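Pectate lyase (Bacillus subtilis, PDB 5AMV) cleaves polygalacturonate by calcium-dependent elimination, releasing oligosaccharides that carry an unsaturated galacturonosyl group at their non-reducing ends. Local coordinates at residues Val32-Asn37 against Tyr57-Ile62; Thr129-Ser134 against Val152-Ile157; Asn156-Asp161 against Thr200-Ser205; Ile194-Cys199 against Ser238-His243. All blocks are in the same frame, centred on the assembly; numbering follows the deposited sequence.

Contact 1: Val32-Asn37 against Tyr57-Ile62; sequences VYTVSN and YIKGTI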
# COMPACT_ATOMS: atom_id res chain seq x y z
N VAL A 32 -7.88 -19.18 17.69
CA VAL A 32 -8.21 -19.28 16.27
C VAL A 32 -9.64 -18.76 16.08
O VAL A 32 -10.58 -19.30 16.69
CB VAL A 32 -8.09 -20.71 15.71
CG1 VAL A 32 -8.50 -20.72 14.22
CG2 VAL A 32 -6.66 -21.29 15.94
N TYR A 33 -9.78 -17.69 15.29
CA TYR A 33 -11.06 -17.01 15.14
C TYR A 33 -11.52 -16.99 13.70
O TYR A 33 -10.70 -16.90 12.79
CB TYR A 33 -10.97 -15.55 15.62
CG TYR A 33 -10.47 -15.37 17.02
CD1 TYR A 33 -9.10 -15.25 17.28
CD2 TYR A 33 -11.36 -15.31 18.09
CE1 TYR A 33 -8.64 -15.07 18.61
CE2 TYR A 33 -10.90 -15.14 19.41
CZ TYR A 33 -9.54 -15.03 19.66
OH TYR A 33 -9.11 -14.88 20.97
N THR A 34 -12.83 -17.07 13.50
CA THR A 34 -13.43 -16.87 12.18
C THR A 34 -14.34 -15.66 12.29
O THR A 34 -15.21 -15.57 13.19
CB THR A 34 -14.19 -18.09 11.69
OG1 THR A 34 -13.24 -19.15 11.55
CG2 THR A 34 -14.83 -17.88 10.27
N VAL A 35 -14.09 -14.68 11.43
CA VAL A 35 -14.82 -13.41 11.53
C VAL A 35 -15.47 -13.06 10.21
O VAL A 35 -14.84 -13.19 9.16
CB VAL A 35 -13.88 -12.28 12.03
CG1 VAL A 35 -13.23 -12.64 13.38
CG2 VAL A 35 -12.81 -11.92 10.99
N SER A 36 -16.71 -12.56 10.27
CA SER A 36 -17.46 -12.23 9.05
C SER A 36 -18.06 -10.83 9.06
O SER A 36 -18.83 -10.49 8.16
CB SER A 36 -18.57 -13.26 8.80
OG SER A 36 -19.53 -13.21 9.84
N ASN A 37 -17.68 -10.03 10.05
CA ASN A 37 -18.13 -8.63 10.09
C ASN A 37 -17.20 -7.81 10.97
O ASN A 37 -16.30 -8.36 11.61
CB ASN A 37 -19.59 -8.54 10.57
CG ASN A 37 -19.79 -9.09 11.98
OD1 ASN A 37 -19.16 -8.62 12.95
ND2 ASN A 37 -20.67 -10.10 12.10
N TYR A 57 -9.40 -15.95 10.54
CA TYR A 57 -9.91 -16.24 9.21
C TYR A 57 -10.97 -15.21 8.83
O TYR A 57 -11.91 -15.03 9.59
CB TYR A 57 -10.58 -17.64 9.15
CG TYR A 57 -9.55 -18.73 9.23
CD1 TYR A 57 -8.79 -19.06 8.10
CD2 TYR A 57 -9.30 -19.40 10.43
CE1 TYR A 57 -7.79 -20.07 8.16
CE2 TYR A 57 -8.34 -20.41 10.49
CZ TYR A 57 -7.59 -20.72 9.37
OH TYR A 57 -6.63 -21.71 9.50
N ILE A 58 -10.84 -14.59 7.67
CA ILE A 58 -11.88 -13.69 7.17
C ILE A 58 -12.84 -14.49 6.30
O ILE A 58 -12.44 -15.07 5.27
CB ILE A 58 -11.29 -12.46 6.41
CG1 ILE A 58 -10.40 -11.72 7.43
CG2 ILE A 58 -12.44 -11.60 5.75
CD1 ILE A 58 -10.29 -10.22 7.31
N LYS A 59 -14.10 -14.51 6.73
CA LYS A 59 -15.14 -15.21 6.00
C LYS A 59 -16.06 -14.22 5.26
O LYS A 59 -16.82 -13.45 5.91
CB LYS A 59 -15.92 -16.08 7.02
CG LYS A 59 -17.08 -16.80 6.43
CD LYS A 59 -17.77 -17.67 7.48
CE LYS A 59 -18.82 -18.52 6.78
NZ LYS A 59 -19.63 -19.25 7.82
N GLY A 60 -15.97 -14.24 3.93
CA GLY A 60 -16.85 -13.42 3.08
C GLY A 60 -16.36 -11.98 3.08
O GLY A 60 -15.17 -11.72 3.25
N THR A 61 -17.30 -11.05 2.96
CA THR A 61 -16.99 -9.61 2.85
C THR A 61 -17.19 -8.91 4.18
O THR A 61 -18.28 -9.04 4.78
CB THR A 61 -17.93 -9.01 1.82
OG1 THR A 61 -17.59 -9.53 0.53
CG2 THR A 61 -17.84 -7.44 1.76
N ILE A 62 -16.16 -8.18 4.63
CA ILE A 62 -16.25 -7.34 5.83
C ILE A 62 -16.19 -5.87 5.40
O ILE A 62 -15.13 -5.35 5.02
CB ILE A 62 -15.13 -7.67 6.87
CG1 ILE A 62 -15.30 -9.14 7.30
CG2 ILE A 62 -15.20 -6.68 8.08
CD1 ILE A 62 -14.35 -9.59 8.44
O HOH W 1 -19.79 -11.15 5.73

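Contact 2: Thr129-Ser134 against Val152-Ile157; sequences TTIVGS and VIIRNI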
# COMPACT_ATOMS: atom_id res chain seq x y z
N THR A 129 0.22 -12.08 14.84
CA THR A 129 -1.13 -12.25 14.29
C THR A 129 -1.01 -12.71 12.87
O THR A 129 -0.19 -12.16 12.11
CB THR A 129 -1.88 -10.93 14.30
OG1 THR A 129 -2.00 -10.44 15.65
CG2 THR A 129 -3.27 -11.09 13.72
N THR A 130 -1.83 -13.70 12.50
CA THR A 130 -2.01 -14.11 11.11
C THR A 130 -3.46 -13.88 10.73
O THR A 130 -4.36 -14.33 11.44
CB THR A 130 -1.66 -15.59 10.88
OG1 THR A 130 -0.24 -15.78 11.11
CG2 THR A 130 -2.08 -16.06 9.43
N ILE A 131 -3.68 -13.14 9.65
CA ILE A 131 -5.03 -12.89 9.15
C ILE A 131 -5.07 -13.38 7.72
O ILE A 131 -4.32 -12.91 6.88
CB ILE A 131 -5.42 -11.37 9.21
CG1 ILE A 131 -5.10 -10.76 10.58
CG2 ILE A 131 -6.90 -11.13 8.68
CD1 ILE A 131 -5.46 -9.25 10.72
N VAL A 132 -5.95 -14.35 7.44
CA VAL A 132 -5.98 -14.98 6.13
C VAL A 132 -7.43 -15.09 5.63
O VAL A 132 -8.35 -15.31 6.42
CB VAL A 132 -5.29 -16.37 6.06
CG1 VAL A 132 -3.78 -16.26 6.45
CG2 VAL A 132 -5.97 -17.35 6.99
N GLY A 133 -7.61 -14.91 4.34
CA GLY A 133 -8.95 -15.08 3.79
C GLY A 133 -9.35 -16.54 3.69
O GLY A 133 -8.54 -17.41 3.33
N SER A 134 -10.62 -16.82 3.99
CA SER A 134 -11.16 -18.15 3.79
C SER A 134 -11.65 -18.29 2.35
O SER A 134 -12.42 -17.45 1.85
CB SER A 134 -12.31 -18.40 4.78
OG SER A 134 -11.84 -18.56 6.10
N VAL A 152 3.67 -10.19 11.80
CA VAL A 152 2.30 -10.17 11.31
C VAL A 152 2.24 -10.70 9.90
O VAL A 152 3.05 -10.31 9.04
CB VAL A 152 1.67 -8.72 11.38
CG1 VAL A 152 0.29 -8.68 10.69
CG2 VAL A 152 1.53 -8.22 12.85
N ILE A 153 1.24 -11.56 9.65
CA ILE A 153 1.04 -12.16 8.34
C ILE A 153 -0.36 -11.80 7.84
O ILE A 153 -1.31 -12.00 8.57
CB ILE A 153 1.22 -13.70 8.41
CG1 ILE A 153 2.68 -14.04 8.76
CG2 ILE A 153 0.80 -14.35 7.10
CD1 ILE A 153 2.88 -15.54 9.04
N ILE A 154 -0.46 -11.30 6.60
CA ILE A 154 -1.76 -10.99 5.97
C ILE A 154 -1.77 -11.67 4.59
O ILE A 154 -0.92 -11.35 3.76
CB ILE A 154 -1.93 -9.46 5.75
CG1 ILE A 154 -1.65 -8.65 7.05
CG2 ILE A 154 -3.31 -9.17 5.12
CD1 ILE A 154 -2.61 -8.91 8.19
N ARG A 155 -2.72 -12.58 4.34
CA ARG A 155 -2.76 -13.35 3.10
C ARG A 155 -4.17 -13.60 2.58
O ARG A 155 -5.10 -13.78 3.36
CB ARG A 155 -2.06 -14.73 3.22
CG ARG A 155 -0.61 -14.62 3.78
CD ARG A 155 0.07 -15.98 3.99
NE ARG A 155 0.37 -16.62 2.71
CZ ARG A 155 0.75 -17.89 2.58
NH1 ARG A 155 0.84 -18.68 3.65
NH2 ARG A 155 1.01 -18.38 1.38
N ASN A 156 -4.28 -13.70 1.26
CA ASN A 156 -5.45 -14.25 0.58
C ASN A 156 -6.73 -13.44 0.81
O ASN A 156 -7.83 -14.02 0.93
CB ASN A 156 -5.68 -15.72 0.97
CG ASN A 156 -6.60 -16.42 0.01
OD1 ASN A 156 -6.45 -16.28 -1.21
ND2 ASN A 156 -7.52 -17.24 0.54
N ILE A 157 -6.57 -12.12 0.86
CA ILE A 157 -7.69 -11.20 1.05
C ILE A 157 -7.67 -10.14 -0.05
O ILE A 157 -6.62 -9.62 -0.38
CB ILE A 157 -7.62 -10.47 2.42
CG1 ILE A 157 -7.76 -11.45 3.59
CG2 ILE A 157 -8.70 -9.33 2.56
CD1 ILE A 157 -6.97 -10.97 4.83

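Contact 3: Asn156-Asp161 against Thr200-Ser205; sequences NIEFQD and TFNDGS. With GOL (glycerol), chain E.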
# COMPACT_ATOMS: atom_id res chain seq x y z
N ASN A 156 -4.28 -13.70 1.26
CA ASN A 156 -5.45 -14.25 0.58
C ASN A 156 -6.73 -13.44 0.81
O ASN A 156 -7.83 -14.02 0.93
CB ASN A 156 -5.68 -15.72 0.97
CG ASN A 156 -6.60 -16.42 0.01
OD1 ASN A 156 -6.45 -16.28 -1.21
ND2 ASN A 156 -7.52 -17.24 0.54
N ILE A 157 -6.57 -12.12 0.86
CA ILE A 157 -7.69 -11.20 1.05
C ILE A 157 -7.67 -10.14 -0.05
O ILE A 157 -6.62 -9.62 -0.38
CB ILE A 157 -7.62 -10.47 2.42
CG1 ILE A 157 -7.76 -11.45 3.59
CG2 ILE A 157 -8.70 -9.33 2.56
CD1 ILE A 157 -6.97 -10.97 4.83
N GLU A 158 -8.86 -9.80 -0.52
CA GLU A 158 -9.05 -8.70 -1.47
C GLU A 158 -9.45 -7.47 -0.66
O GLU A 158 -10.52 -7.44 -0.04
CB GLU A 158 -10.11 -9.04 -2.54
CG GLU A 158 -10.34 -7.83 -3.49
CD GLU A 158 -11.39 -8.10 -4.56
OE1 GLU A 158 -11.85 -9.26 -4.67
OE2 GLU A 158 -11.73 -7.16 -5.30
N PHE A 159 -8.59 -6.44 -0.67
CA PHE A 159 -8.91 -5.17 0.00
C PHE A 159 -9.42 -4.21 -1.06
O PHE A 159 -8.75 -4.03 -2.06
CB PHE A 159 -7.60 -4.58 0.58
CG PHE A 159 -7.07 -5.34 1.76
CD1 PHE A 159 -6.26 -6.49 1.63
CD2 PHE A 159 -7.39 -4.89 3.04
CE1 PHE A 159 -5.77 -7.16 2.75
CE2 PHE A 159 -6.93 -5.56 4.18
CZ PHE A 159 -6.12 -6.69 4.05
N GLN A 160 -10.57 -3.59 -0.83
CA GLN A 160 -11.18 -2.69 -1.80
C GLN A 160 -11.41 -1.33 -1.14
O GLN A 160 -11.90 -1.26 -0.01
CB GLN A 160 -12.56 -3.21 -2.21
CG GLN A 160 -12.59 -4.62 -2.83
CD GLN A 160 -14.00 -4.94 -3.31
OE1 GLN A 160 -14.97 -4.34 -2.86
NE2 GLN A 160 -14.12 -5.86 -4.24
N ASP A 161 -11.09 -0.28 -1.90
CA ASP A 161 -11.71 1.03 -1.75
C ASP A 161 -11.62 1.58 -0.33
O ASP A 161 -12.64 1.72 0.37
CB ASP A 161 -13.19 0.94 -2.24
CG ASP A 161 -13.83 2.30 -2.47
OD1 ASP A 161 -13.12 3.32 -2.45
OD2 ASP A 161 -15.05 2.35 -2.65
N THR A 200 -5.14 -8.94 -2.90
CA THR A 200 -5.52 -8.08 -4.03
C THR A 200 -5.89 -6.75 -3.46
O THR A 200 -6.47 -6.68 -2.36
CB THR A 200 -6.68 -8.71 -4.81
OG1 THR A 200 -6.19 -9.91 -5.44
CG2 THR A 200 -7.18 -7.74 -5.91
N PHE A 201 -5.51 -5.68 -4.16
CA PHE A 201 -5.79 -4.30 -3.70
C PHE A 201 -6.35 -3.53 -4.88
O PHE A 201 -5.73 -3.49 -5.93
CB PHE A 201 -4.48 -3.64 -3.21
CG PHE A 201 -3.80 -4.40 -2.13
CD1 PHE A 201 -4.13 -4.14 -0.80
CD2 PHE A 201 -2.83 -5.39 -2.41
CE1 PHE A 201 -3.53 -4.85 0.23
CE2 PHE A 201 -2.21 -6.13 -1.37
CZ PHE A 201 -2.55 -5.86 -0.05
N ASN A 202 -7.53 -2.93 -4.71
CA ASN A 202 -8.13 -2.12 -5.78
C ASN A 202 -9.04 -1.05 -5.19
O ASN A 202 -9.22 -0.97 -3.98
CB ASN A 202 -8.88 -3.04 -6.80
CG ASN A 202 -9.96 -3.88 -6.13
OD1 ASN A 202 -10.85 -3.32 -5.48
ND2 ASN A 202 -9.89 -5.20 -6.26
N ASP A 203 -9.68 -0.28 -6.06
CA ASP A 203 -10.52 0.83 -5.58
C ASP A 203 -12.02 0.49 -5.62
O ASP A 203 -12.86 1.40 -5.60
CB ASP A 203 -10.19 2.11 -6.37
CG ASP A 203 -8.87 2.73 -5.92
OD1 ASP A 203 -8.29 2.27 -4.89
OD2 ASP A 203 -8.43 3.68 -6.60
N GLY A 204 -12.37 -0.80 -5.70
CA GLY A 204 -13.75 -1.25 -5.61
C GLY A 204 -14.59 -0.61 -6.70
O GLY A 204 -14.15 -0.54 -7.86
N SER A 205 -15.75 -0.08 -6.29
CA SER A 205 -16.71 0.49 -7.23
C SER A 205 -16.59 2.02 -7.34
O SER A 205 -17.44 2.67 -7.95
CB SER A 205 -18.13 0.12 -6.81
OG SER A 205 -18.43 0.73 -5.56
C1 GOL E . -18.36 0.09 -1.11
O1 GOL E . -18.11 1.30 -1.77
C2 GOL E . -18.02 -0.91 -2.18
O2 GOL E . -18.87 -0.63 -3.28
C3 GOL E . -16.53 -0.76 -2.53
O3 GOL E . -16.28 0.20 -3.54

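Contact 4: Ile194-Cys199 against Ser238-His243; sequences IWIDHC and SYNYYH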
# COMPACT_ATOMS: atom_id res chain seq x y z
N ILE A 194 6.94 -8.44 8.75
CA ILE A 194 5.61 -8.48 8.15
C ILE A 194 5.66 -9.20 6.81
O ILE A 194 6.55 -8.99 6.05
CB ILE A 194 5.00 -7.06 8.01
CG1 ILE A 194 4.73 -6.48 9.43
CG2 ILE A 194 3.66 -7.06 7.17
CD1 ILE A 194 4.70 -5.03 9.50
N TRP A 195 4.68 -10.07 6.60
CA TRP A 195 4.49 -10.73 5.32
C TRP A 195 3.10 -10.43 4.79
O TRP A 195 2.13 -10.77 5.44
CB TRP A 195 4.65 -12.26 5.46
CG TRP A 195 4.69 -13.04 4.16
CD1 TRP A 195 5.07 -12.61 2.92
CD2 TRP A 195 4.43 -14.45 4.03
NE1 TRP A 195 5.03 -13.67 2.01
CE2 TRP A 195 4.62 -14.80 2.67
CE3 TRP A 195 4.01 -15.44 4.94
CZ2 TRP A 195 4.44 -16.11 2.20
CZ3 TRP A 195 3.79 -16.75 4.46
CH2 TRP A 195 4.03 -17.08 3.10
N ILE A 196 3.05 -9.83 3.60
CA ILE A 196 1.77 -9.59 2.89
C ILE A 196 1.84 -10.41 1.64
O ILE A 196 2.68 -10.15 0.76
CB ILE A 196 1.55 -8.11 2.56
CG1 ILE A 196 1.53 -7.26 3.86
CG2 ILE A 196 0.23 -7.92 1.74
CD1 ILE A 196 1.66 -5.76 3.65
N ASP A 197 0.96 -11.41 1.52
CA ASP A 197 1.13 -12.38 0.42
C ASP A 197 -0.22 -12.78 -0.18
O ASP A 197 -1.19 -12.98 0.56
CB ASP A 197 1.93 -13.58 0.92
CG ASP A 197 1.94 -14.75 -0.09
OD1 ASP A 197 2.84 -14.79 -0.97
OD2 ASP A 197 1.06 -15.63 0.03
N HIS A 198 -0.28 -12.85 -1.51
CA HIS A 198 -1.51 -13.31 -2.19
C HIS A 198 -2.75 -12.50 -1.79
O HIS A 198 -3.84 -13.08 -1.61
CB HIS A 198 -1.74 -14.82 -1.98
CG HIS A 198 -0.90 -15.70 -2.87
ND1 HIS A 198 0.27 -16.27 -2.42
CD2 HIS A 198 -1.04 -16.08 -4.16
CE1 HIS A 198 0.83 -16.96 -3.41
NE2 HIS A 198 0.05 -16.87 -4.47
N CYS A 199 -2.57 -11.18 -1.67
CA CYS A 199 -3.69 -10.28 -1.47
C CYS A 199 -3.93 -9.50 -2.76
O CYS A 199 -3.07 -9.45 -3.64
CB CYS A 199 -3.39 -9.30 -0.32
SG CYS A 199 -3.40 -10.07 1.29
N SER A 238 4.72 -10.42 -1.36
CA SER A 238 4.89 -11.36 -2.46
C SER A 238 3.55 -11.75 -3.04
O SER A 238 2.56 -11.86 -2.32
CB SER A 238 5.66 -12.62 -2.00
OG SER A 238 5.03 -13.27 -0.88
N TYR A 239 3.52 -11.98 -4.36
CA TYR A 239 2.34 -12.53 -5.04
C TYR A 239 1.06 -11.74 -4.79
O TYR A 239 -0.04 -12.32 -4.74
CB TYR A 239 2.16 -14.02 -4.68
CG TYR A 239 3.26 -14.91 -5.25
CD1 TYR A 239 3.22 -15.29 -6.60
CD2 TYR A 239 4.34 -15.31 -4.46
CE1 TYR A 239 4.23 -16.08 -7.15
CE2 TYR A 239 5.35 -16.09 -5.00
CZ TYR A 239 5.30 -16.46 -6.34
OH TYR A 239 6.30 -17.23 -6.89
N ASN A 240 1.19 -10.41 -4.65
CA ASN A 240 -0.01 -9.61 -4.53
C ASN A 240 -0.45 -9.04 -5.85
O ASN A 240 0.38 -8.91 -6.76
CB ASN A 240 0.17 -8.50 -3.50
CG ASN A 240 0.59 -9.01 -2.15
OD1 ASN A 240 -0.19 -9.66 -1.43
ND2 ASN A 240 1.84 -8.74 -1.79
N TYR A 241 -1.73 -8.67 -5.94
CA TYR A 241 -2.28 -8.13 -7.20
C TYR A 241 -2.84 -6.73 -6.92
O TYR A 241 -3.91 -6.59 -6.30
CB TYR A 241 -3.35 -9.07 -7.77
CG TYR A 241 -3.97 -8.66 -9.11
CD1 TYR A 241 -3.38 -7.68 -9.94
CD2 TYR A 241 -5.13 -9.31 -9.56
CE1 TYR A 241 -3.96 -7.33 -11.15
CE2 TYR A 241 -5.70 -8.97 -10.78
CZ TYR A 241 -5.09 -8.00 -11.57
OH TYR A 241 -5.66 -7.65 -12.77
N TYR A 242 -2.10 -5.72 -7.35
CA TYR A 242 -2.53 -4.33 -7.20
C TYR A 242 -3.15 -3.91 -8.52
O TYR A 242 -2.52 -4.04 -9.59
CB TYR A 242 -1.29 -3.48 -6.97
CG TYR A 242 -0.47 -3.81 -5.73
CD1 TYR A 242 0.58 -4.72 -5.77
CD2 TYR A 242 -0.74 -3.15 -4.52
CE1 TYR A 242 1.35 -4.98 -4.61
CE2 TYR A 242 0.07 -3.37 -3.38
CZ TYR A 242 1.07 -4.27 -3.45
OH TYR A 242 1.91 -4.55 -2.40
N HIS A 243 -4.38 -3.38 -8.49
CA HIS A 243 -4.99 -2.96 -9.75
C HIS A 243 -5.96 -1.80 -9.64
O HIS A 243 -6.62 -1.65 -8.61
CB HIS A 243 -5.55 -4.10 -10.61
CG HIS A 243 -6.74 -4.80 -10.03
ND1 HIS A 243 -8.03 -4.42 -10.34
CD2 HIS A 243 -6.84 -5.90 -9.25
CE1 HIS A 243 -8.88 -5.23 -9.73
NE2 HIS A 243 -8.19 -6.14 -9.07

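Contact 1: Val32-Asn37 against Tyr57-Ile62
Val35 and Ile62 form the buried centre of this contact, CG2 of Val35 lying 3.8 Å from CD1 of Ile62. With CG1 anti to the carbonyl carbon (chi1 -56°), Val35 places CG2 between its backbone N and carbonyl carbon, and from there the same branch also faces the side chain of Ile58. Ile62 reaches further, to the main chain leaving the first strand: its CG1 sits 3.7 Å from Ser36 C, while its CG2 packs on the carbonyl carbon of Asn37. The backbone N of Asn37 is buried beside CG1 and CD1 of Ile62 and has no partner in the model. On the opposite face, Val32 brings CG1 in the plane of the Tyr57 ring to its edge, 3.7 Å from CE2, and Thr34 lays CG2 against CB of Lys59, whose extended chain then runs away from the contact. The two strands are parallel and belong to the first part of the right-handed parallel beta-helix. Helix 38-45 lies between them in sequence and packs on Tyr33 and Val35. Three nearly straight bonds join the strands: Tyr57 N to Tyr33 O at 2.8 Å, Val35 N to Tyr57 O at 2.9 Å, and Lys59 N to Val35 O at 2.9 Å. Beyond Lys59 a water takes over, donating to Ser36 O at 2.7 Å and to Thr61 O at 2.8 Å. Asn37 closes the polar edge as the N-cap of helix 38-45, its OD1 accepting from Gln40 N.

Contact 2: Thr129-Ser134 against Val152-Ile157
Ile131 and Ile154 lie side by side and point the same way, their CD1 methyls 3.8 Å apart. The second torsion of Ile154 (chi2 -65°) swings its CD1 back toward its neighbour, where it also meets CB of Ile131. Ile157 comes to the same isoleucine across its direction, CD1 to Ile131 CG2 at 3.9 Å. This face looks into the core of the parallel beta-helix, where Ile58 and Phe145 add further apolar cover to Ile131. The other face pairs Thr130 with Ile153 (OG1 to CB 3.7 Å) and Val132 with Arg155, both pairs again aligned; the hydroxyl of Thr130 is held by Gly24 N, and the guanidinium of Arg155 leads away to Asp197. Between the faces the parallel backbones exchange four bonds, from Ile153 N to Thr129 O through to Gly133 N to Arg155 O. At the bend after strand 152-155, where Asn156 has positive phi, its ND2 bonds Gly133 O at 3.0 Å, coming from above the carbonyl plane, and serves Gly135 O as well, while OD1 accepts from Gly396 N. An alanine in place of Asn156 would probably leave the carbonyls of Gly133 and Gly135 without this shared donor and Gly396 N without its acceptor. Gly133 passes close by the bend: a CB on it would run into Asn156 O.

Contact 3: Asn156-Asp161 against Thr200-Ser205
Glu158 and Asn202 bond through their side chains across adjacent strands of successive turns of the parallel beta-helix. Glu158 OE2 is gripped by two amides from opposite faces of its plane: Asn202 ND2 at 2.9 Å, on the anti side and 32° out of the plane, and Gln160 NE2, also at 2.9 Å, from 70° out. Asn202 is itself fixed by an Asx turn, its OD1 accepting from Gly204 N. On the inner face Phe159 and Phe201 point the same way, their planes only 9° apart but slid so that they barely overlap; Phe159 CD1 and Phe201 CE1 approach to 3.5 Å. The aromatic row goes on, Phe145 meeting Phe159 edge-to-face and the ring of Tyr242 meeting Phe201, whose side chain lies about 12 Å from the bound calcium ion. Past the strands the carboxylate of Asp161 is tied to Arg206 by a salt bridge and to His222 NE2 by a hydrogen bond. A glycerol, probably from the crystallisation liquor, joins the two loops: its O3 donates to Asp161 OD2 at 2.6 Å and accepts from Ser205 N at 2.8 Å, while Ser205 OG shares a 2.7 Å hydrogen bond with glycerol O2.

Contact 4: Ile194-Cys199 against Ser238-His243
His198 offers the face of its imidazole to Tyr239, whose CB stands 3.5 Å from the ring centroid, only 12° off the normal. The phenol ring continues in nearly the same orientation, its plane 2° from that of the imidazole but slid aside, centroids 5.1 Å apart. ND1 of His198 donates in the ring plane to Asp197 OD2 at 2.7 Å, an oxygen that also takes a salt bridge from Arg155. An alanine in place of His198 would probably leave Tyr239 CB without its flat partner and Asp197 OD2 with one donor fewer. Both residues have positive phi and sit at bends between consecutive strands of the parallel beta-helix, so this CH-pi contact joins one turn to the next; the Tyr239 ring stacks on that of His270. Asp197 OD1 uses its anti lone pair to accept from Ser238 OG at 2.7 Å, and that hydroxyl receives Trp195 NE1 at 2.9 Å, in the plane of the indole. On the other side of the bend Asn240 bonds with both ends of its amide, ND2 to Ile196 O at 3.0 Å from above the carbonyl plane, and OD1 from Cys199 N at 2.8 Å. Asn271 OD1 in turn accepts from the backbone N of Asn240.

Contact 1 is partly buried and lies furthest from the centre of the chain; contacts 2, 3 and 4 are buried. Strands 54-58 and 129-133 are neighbours, so contacts 1 and 2 touch through backbone bonds, as do contacts 2 and 4 through strands 152-155 and 194-197. Contact 3 shares Asn156 and Ile157 with contact 2, and its segments alternate along the chain with those of contact 4. The chemistry shifts with place: aliphatic side chains, a tyrosine edge and a bridging water in contact 1, aligned isoleucines in contact 2, near-parallel, slid-apart phenylalanines and a carboxylate held by amides in contact 3, and a histidine-aspartate-serine-tryptophan network at the bend in contact 4.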